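Local coordinates for protein carbohydrate binding module (Cellvibrio japonicus, PDB 2XHH) that probably binds polysaccharides such as xylan, galactan and cellulose in a calcium-dependent manner, as a family 60 carbohydrate-binding module, at residues T45-V50 against N102-F107. Residues are numbered along the deposited sequence; the frame is centred on the assembly and turned at random.
Sequences TGEIRV and NGYISF
R49 and S106 face each other as a non-hydrogen-bonded antiparallel pair between two inner strands, 47-52 and 103-109, of a five-stranded sheet in this β-sandwich. On either side of the pair the backbones bond: F107 N donates to I48 O at 2.8 Å, nearly straight at 174°, and V50 and I105 bond reciprocally, each N to the other's O at 3.0 Å. R49 and Y104, diagonal neighbours, share the outer face with E47 and S106. The R49 chain is long enough to span the ring, laying CD 3.5 Å from the Y104 centroid, and its guanidinium continues flat above the OH end, the planes only 4° apart, giving an off-centre cation-pi contact. With chi1 at 59°, CG of Y104 sits between backbone N and carbonyl carbon, which turns the ring face toward the R49 chain. E47 meets the guanidinium edge, OE1 accepting a salt-bridging hydrogen bond from R49 NH2 at 3.1 Å. OE2 uses its anti lone pair to accept a hydrogen bond from OG of the small S106 at 2.6 Å, and a water links OE2 to Y104 OH. On the opposite face V50 CG2 packs 3.6 Å from F107 CE2; with I48 they supply apolar surface against I66 of the other sheet. Polar side chains outside, alternating with apolar ones packed between sheets, are the pattern of an antiparallel β-sandwich.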
loop_
_atom_site.group_PDB
_atom_site.type_symbol
_atom_site.label_atom_id
_atom_site.label_comp_id
_atom_site.label_asym_id
_atom_site.label_seq_id
_atom_site.Cartn_x
_atom_site.Cartn_y
_atom_site.Cartn_z
ATOM N N THR A 45 -5.159 -1.165 -14.648
ATOM C CA THR A 45 -6.052 -1.976 -13.801
ATOM C C THR A 45 -5.383 -3.165 -13.127
ATOM O O THR A 45 -6.069 -4.006 -12.480
ATOM C CB THR A 45 -7.281 -2.511 -14.554
ATOM O OG1 THR A 45 -6.847 -3.251 -15.699
ATOM C CG2 THR A 45 -8.237 -1.373 -14.940
ATOM N N GLY A 46 -4.076 -3.250 -13.240
ATOM C CA GLY A 46 -3.349 -4.349 -12.608
ATOM C C GLY A 46 -3.325 -4.373 -11.085
ATOM O O GLY A 46 -3.978 -3.578 -10.393
ATOM N N GLU A 47 -2.544 -5.318 -10.565
ATOM C CA GLU A 47 -2.327 -5.430 -9.131
ATOM C C GLU A 47 -1.863 -4.110 -8.514
ATOM O O GLU A 47 -0.898 -3.502 -8.975
ATOM C CB GLU A 47 -1.256 -6.478 -8.860
ATOM C CG GLU A 47 -0.938 -6.661 -7.394
ATOM C CD GLU A 47 0.302 -7.487 -7.125
ATOM O OE1 GLU A 47 1.122 -7.745 -8.049
ATOM O OE2 GLU A 47 0.458 -7.876 -5.953
ATOM N N ILE A 48 -2.541 -3.706 -7.452
ATOM C CA ILE A 48 -2.206 -2.506 -6.709
ATOM C C ILE A 48 -1.274 -2.848 -5.572
ATOM O O ILE A 48 -1.599 -3.682 -4.710
ATOM C CB ILE A 48 -3.446 -1.816 -6.075
ATOM C CG1 ILE A 48 -4.462 -1.459 -7.161
ATOM C CG2 ILE A 48 -3.010 -0.549 -5.263
ATOM C CD1 ILE A 48 -5.888 -1.163 -6.618
ATOM N N ARG A 49 -0.118 -2.181 -5.558
ATOM C CA ARG A 49 0.826 -2.279 -4.435
ATOM C C ARG A 49 1.093 -0.890 -3.851
ATOM O O ARG A 49 1.196 0.096 -4.593
ATOM C CB ARG A 49 2.164 -2.880 -4.859
ATOM C CG ARG A 49 2.109 -4.234 -5.487
ATOM C CD ARG A 49 3.471 -4.727 -5.899
ATOM N NE ARG A 49 3.367 -6.045 -6.497
ATOM C CZ ARG A 49 4.386 -6.709 -7.037
ATOM N NH1 ARG A 49 5.608 -6.200 -7.012
ATOM N NH2 ARG A 49 4.184 -7.895 -7.602
ATOM N N VAL A 50 1.207 -0.848 -2.526
ATOM C CA VAL A 50 1.753 0.288 -1.806
ATOM C C VAL A 50 3.107 -0.137 -1.300
ATOM O O VAL A 50 3.216 -1.024 -0.440
ATOM C CB VAL A 50 0.838 0.744 -0.673
ATOM C CG1 VAL A 50 1.473 1.902 0.097
ATOM C CG2 VAL A 50 -0.603 1.079 -1.243
ATOM N N ASN A 102 11.957 -2.441 3.243
ATOM C CA ASN A 102 11.514 -2.184 1.880
ATOM C C ASN A 102 10.647 -3.370 1.437
ATOM O O ASN A 102 10.994 -4.533 1.617
ATOM C CB ASN A 102 12.674 -2.009 0.899
ATOM C CG ASN A 102 13.417 -0.722 1.091
ATOM O OD1 ASN A 102 12.835 0.326 1.425
ATOM N ND2 ASN A 102 14.732 -0.783 0.890
ATOM N N GLY A 103 9.505 -3.047 0.876
ATOM C CA GLY A 103 8.549 -4.039 0.422
ATOM C C GLY A 103 7.199 -3.388 0.230
ATOM O O GLY A 103 7.093 -2.151 0.172
ATOM N N TYR A 104 6.171 -4.214 0.102
ATOM C CA TYR A 104 4.863 -3.696 -0.214
ATOM C C TYR A 104 3.741 -4.500 0.414
ATOM O O TYR A 104 3.914 -5.668 0.806
ATOM C CB TYR A 104 4.656 -3.639 -1.729
ATOM C CG TYR A 104 4.772 -4.968 -2.431
ATOM C CD1 TYR A 104 3.676 -5.812 -2.537
ATOM C CD2 TYR A 104 5.983 -5.380 -2.971
ATOM C CE1 TYR A 104 3.781 -7.055 -3.179
ATOM C CE2 TYR A 104 6.100 -6.590 -3.603
ATOM C CZ TYR A 104 4.988 -7.435 -3.708
ATOM O OH TYR A 104 5.103 -8.642 -4.359
ATOM N N ILE A 105 2.590 -3.842 0.491
ATOM C CA ILE A 105 1.330 -4.498 0.734
ATOM C C ILE A 105 0.628 -4.509 -0.609
ATOM O O ILE A 105 0.509 -3.474 -1.296
ATOM C CB ILE A 105 0.452 -3.769 1.793
ATOM C CG1 ILE A 105 1.243 -3.601 3.095
ATOM C CG2 ILE A 105 -0.858 -4.516 1.980
ATOM C CD1 ILE A 105 0.585 -2.724 4.171
ATOM N N SER A 106 0.158 -5.681 -0.993
ATOM C CA SER A 106 -0.672 -5.815 -2.188
ATOM C C SER A 106 -2.138 -5.778 -1.819
ATOM O O SER A 106 -2.579 -6.467 -0.902
ATOM C CB SER A 106 -0.383 -7.100 -2.958
ATOM O OG SER A 106 -1.235 -7.181 -4.090
ATOM N N PHE A 107 -2.883 -4.959 -2.552
ATOM C CA PHE A 107 -4.313 -4.779 -2.319
ATOM C C PHE A 107 -5.173 -5.419 -3.397
ATOM O O PHE A 107 -6.393 -5.211 -3.415
ATOM C CB PHE A 107 -4.634 -3.289 -2.200
ATOM C CG PHE A 107 -4.125 -2.680 -0.934
ATOM C CD1 PHE A 107 -4.940 -2.573 0.192
ATOM C CD2 PHE A 107 -2.814 -2.248 -0.853
ATOM C CE1 PHE A 107 -4.445 -2.014 1.361
ATOM C CE2 PHE A 107 -2.318 -1.696 0.310
ATOM C CZ PHE A 107 -3.132 -1.577 1.418
HETATM O O HOH W 1 2.342 -9.729 -5.584
#